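Local coordinates for TudS (Uncultured bacterium, PDB 6Z94), which probably removes sulfur from 2-thiouracil as a desulfurase of the DUF523 family, with a [4Fe-4S] cluster bound in its fold, at residues Ile92-Leu97 / Leu147-Val152. Numbering follows the deposited sequence.
Sequences IRFALL and LALSLV
Phe-94 pushes its ring out from strand 94-96 onto the last turn of helix 142-151, where it overlaps Ala-148, Leu-149 and Val-152. The ring corner at CE1 meets the methyl CB of Ala-148 obliquely, 3.6 Å away. Along the CD2-CE2 flank of the ring, CD2 touches CD1 of Leu-149 at 3.9 Å, while CE2 lies obliquely 4.1 Å from CG2 of Val-152. The backbone N of Leu-149 sits over one face, and CZ packs on the Ala-148 carbonyl, 3.8 Å from its O. Leu-149 carries CG anti to its backbone N (chi1 -167°), which swings CD1 in toward the strand; the same side chain also touches Ile-5 of the adjoining strand 5-8.

Bordering this apolar patch, near the C-terminal end of the modelled chain, Arg-93 reaches across to Val-152, its NH2 3.5 Å from CB. The guanidinium meets the isopropyl group obliquely, after a bend at chi3 (-102°), while NE forms a salt bridge with Glu-3.

As an example of how a helix is laid against a parallel sheet, the case is instructive for its economy. Strand 94-96 is an inner strand between 5-8 and 135-137, with its backbone hydrogen-bonded to Ile-6, Gln-135 and Phe-137, and a single large ring supplies most of what the strand side buries against the C-terminal helix. Across the two segments the contact is mainly apolar, with the guanidinium of Arg-93 packed at its rim by van der Waals contact, which suggests that close packing round the buried phenylalanine, rather than directed polar bonds, probably accounts for this part of the helix's seating, while the charge of Arg-93 is answered by Glu-3 beside it.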
ATOM      1  N   ILE A  92     -14.265  -1.011  -6.054  1.00 35.07           N
ATOM      2  CA  ILE A  92     -13.689  -0.637  -4.762  1.00 33.54           C
ATOM      3  C   ILE A  92     -13.424   0.862  -4.640  1.00 33.09           C
ATOM      4  O   ILE A  92     -12.793   1.463  -5.508  1.00 33.58           O
ATOM      5  CB  ILE A  92     -12.407  -1.479  -4.520  1.00 32.98           C
ATOM      6  CG1 ILE A  92     -12.730  -2.971  -4.405  1.00 33.97           C
ATOM      7  CG2 ILE A  92     -11.620  -0.983  -3.335  1.00 32.59           C
ATOM      8  CD1 ILE A  92     -11.492  -3.906  -4.392  1.00 34.79           C
ATOM      9  N   ARG A  93     -13.868   1.459  -3.533  1.00 32.37           N
ATOM     10  CA  ARG A  93     -13.683   2.880  -3.258  1.00 33.15           C
ATOM     11  C   ARG A  93     -12.804   3.161  -2.028  1.00 32.19           C
ATOM     12  O   ARG A  93     -12.594   4.326  -1.697  1.00 31.46           O
ATOM     13  CB  ARG A  93     -15.049   3.538  -3.002  1.00 36.65           C
ATOM     14  CG  ARG A  93     -16.114   3.196  -4.018  1.00 44.42           C
ATOM     15  CD  ARG A  93     -17.319   4.082  -3.772  1.00 51.27           C
ATOM     16  NE  ARG A  93     -18.389   3.376  -3.070  1.00 56.77           N
ATOM     17  CZ  ARG A  93     -19.484   3.963  -2.594  1.00 60.89           C
ATOM     18  NH1 ARG A  93     -19.611   5.285  -2.641  1.00 60.60           N
ATOM     19  NH2 ARG A  93     -20.415   3.244  -1.987  1.00 61.67           N
ATOM     20  N   PHE A  94     -12.352   2.118  -1.316  1.00 32.12           N
ATOM     21  CA  PHE A  94     -11.553   2.283  -0.104  1.00 32.12           C
ATOM     22  C   PHE A  94     -10.348   1.369  -0.127  1.00 31.02           C
ATOM     23  O   PHE A  94     -10.433   0.226  -0.583  1.00 30.41           O
ATOM     24  CB  PHE A  94     -12.392   1.969   1.141  1.00 33.05           C
ATOM     25  CG  PHE A  94     -13.653   2.783   1.276  1.00 34.94           C
ATOM     26  CD1 PHE A  94     -13.632   4.028   1.884  1.00 36.10           C
ATOM     27  CD2 PHE A  94     -14.863   2.296   0.818  1.00 36.71           C
ATOM     28  CE1 PHE A  94     -14.798   4.783   1.999  1.00 37.00           C
ATOM     29  CE2 PHE A  94     -16.032   3.042   0.962  1.00 37.59           C
ATOM     30  CZ  PHE A  94     -15.991   4.269   1.576  1.00 36.97           C
ATOM     31  N   ALA A  95      -9.235   1.854   0.422  1.00 30.40           N
ATOM     32  CA  ALA A  95      -8.004   1.099   0.501  1.00 30.02           C
ATOM     33  C   ALA A  95      -7.425   1.184   1.912  1.00 29.66           C
ATOM     34  O   ALA A  95      -7.479   2.236   2.551  1.00 30.03           O
ATOM     35  CB  ALA A  95      -6.993   1.630  -0.511  1.00 29.81           C
ATOM     36  N   LEU A  96      -6.874   0.075   2.397  1.00 28.14           N
ATOM     37  CA  LEU A  96      -6.210   0.023   3.690  1.00 27.74           C
ATOM     38  C   LEU A  96      -4.773  -0.323   3.335  1.00 27.02           C
ATOM     39  O   LEU A  96      -4.482  -1.461   2.999  1.00 26.63           O
ATOM     40  CB  LEU A  96      -6.838  -1.064   4.591  1.00 28.09           C
ATOM     41  CG  LEU A  96      -6.082  -1.409   5.890  1.00 29.00           C
ATOM     42  CD1 LEU A  96      -5.868  -0.179   6.764  1.00 29.23           C
ATOM     43  CD2 LEU A  96      -6.812  -2.530   6.646  1.00 30.06           C
ATOM     44  N   LEU A  97      -3.891   0.676   3.346  1.00 26.25           N
ATOM     45  CA  LEU A  97      -2.520   0.489   2.925  1.00 26.06           C
ATOM     46  C   LEU A  97      -1.498   0.726   4.035  1.00 26.19           C
ATOM     47  O   LEU A  97      -1.724   1.548   4.926  1.00 27.18           O
ATOM     48  CB  LEU A  97      -2.220   1.369   1.677  1.00 25.64           C
ATOM     49  CG  LEU A  97      -3.138   1.160   0.451  1.00 26.79           C
ATOM     50  CD1 LEU A  97      -2.708   2.070  -0.729  1.00 26.98           C
ATOM     51  CD2 LEU A  97      -3.148  -0.301  -0.000  1.00 27.36           C
ATOM     52  N   LEU A 147     -15.693   2.684   9.804  1.00 30.10           N
ATOM     53  CA  LEU A 147     -16.878   3.548   9.787  1.00 31.88           C
ATOM     54  C   LEU A 147     -17.250   3.944   8.365  1.00 33.31           C
ATOM     55  O   LEU A 147     -18.418   3.832   7.997  1.00 33.60           O
ATOM     56  CB  LEU A 147     -16.717   4.809  10.656  1.00 31.94           C
ATOM     57  CG  LEU A 147     -17.944   5.753  10.597  1.00 33.53           C
ATOM     58  CD1 LEU A 147     -19.208   5.059  11.103  1.00 34.27           C
ATOM     59  CD2 LEU A 147     -17.686   7.044  11.279  1.00 33.57           C
ATOM     60  N   ALA A 148     -16.272   4.403   7.564  1.00 34.12           N
ATOM     61  CA  ALA A 148     -16.514   4.805   6.177  1.00 35.57           C
ATOM     62  C   ALA A 148     -17.133   3.656   5.378  1.00 36.61           C
ATOM     63  O   ALA A 148     -18.137   3.848   4.699  1.00 36.31           O
ATOM     64  CB  ALA A 148     -15.210   5.271   5.524  1.00 35.71           C
ATOM     65  N   LEU A 149     -16.605   2.444   5.563  1.00 37.43           N
ATOM     66  CA  LEU A 149     -17.108   1.267   4.866  1.00 39.53           C
ATOM     67  C   LEU A 149     -18.532   0.917   5.297  1.00 41.69           C
ATOM     68  O   LEU A 149     -19.349   0.568   4.448  1.00 42.52           O
ATOM     69  CB  LEU A 149     -16.196   0.042   5.098  1.00 39.65           C
ATOM     70  CG  LEU A 149     -16.444  -1.159   4.178  1.00 41.14           C
ATOM     71  CD1 LEU A 149     -16.276  -0.806   2.702  1.00 41.26           C
ATOM     72  CD2 LEU A 149     -15.521  -2.319   4.526  1.00 41.82           C
ATOM     73  N   SER A 150     -18.839   1.000   6.600  1.00 42.34           N
ATOM     74  CA  SER A 150     -20.166   0.649   7.093  1.00 44.58           C
ATOM     75  C   SER A 150     -21.248   1.662   6.700  1.00 46.99           C
ATOM     76  O   SER A 150     -22.403   1.281   6.550  1.00 47.52           O
ATOM     77  CB  SER A 150     -20.145   0.471   8.605  1.00 45.82           C
ATOM     78  OG  SER A 150     -19.995   1.725   9.248  1.00 48.76           O
ATOM     79  N   LEU A 151     -20.880   2.942   6.560  1.00 48.03           N
ATOM     80  CA  LEU A 151     -21.815   4.004   6.194  1.00 49.95           C
ATOM     81  C   LEU A 151     -22.459   3.783   4.817  1.00 52.56           C
ATOM     82  O   LEU A 151     -23.622   4.138   4.624  1.00 53.56           O
ATOM     83  CB  LEU A 151     -21.119   5.374   6.234  1.00 49.52           C
ATOM     84  CG  LEU A 151     -21.113   6.068   7.581  1.00 50.77           C
ATOM     85  CD1 LEU A 151     -20.307   7.328   7.531  1.00 50.70           C
ATOM     86  CD2 LEU A 151     -22.520   6.389   8.026  1.00 52.03           C
ATOM     87  N   VAL A 152     -21.719   3.200   3.874  1.00 53.39           N
ATOM     88  CA  VAL A 152     -22.230   2.967   2.529  1.00 54.88           C
ATOM     89  C   VAL A 152     -22.769   1.544   2.362  1.00 55.88           C
ATOM     90  O   VAL A 152     -23.638   1.109   3.124  1.00 56.27           O
ATOM     91  CB  VAL A 152     -21.152   3.305   1.470  1.00 55.93           C
ATOM     92  CG1 VAL A 152     -20.625   4.725   1.669  1.00 56.54           C
ATOM     93  CG2 VAL A 152     -20.014   2.297   1.507  1.00 56.33           C
TER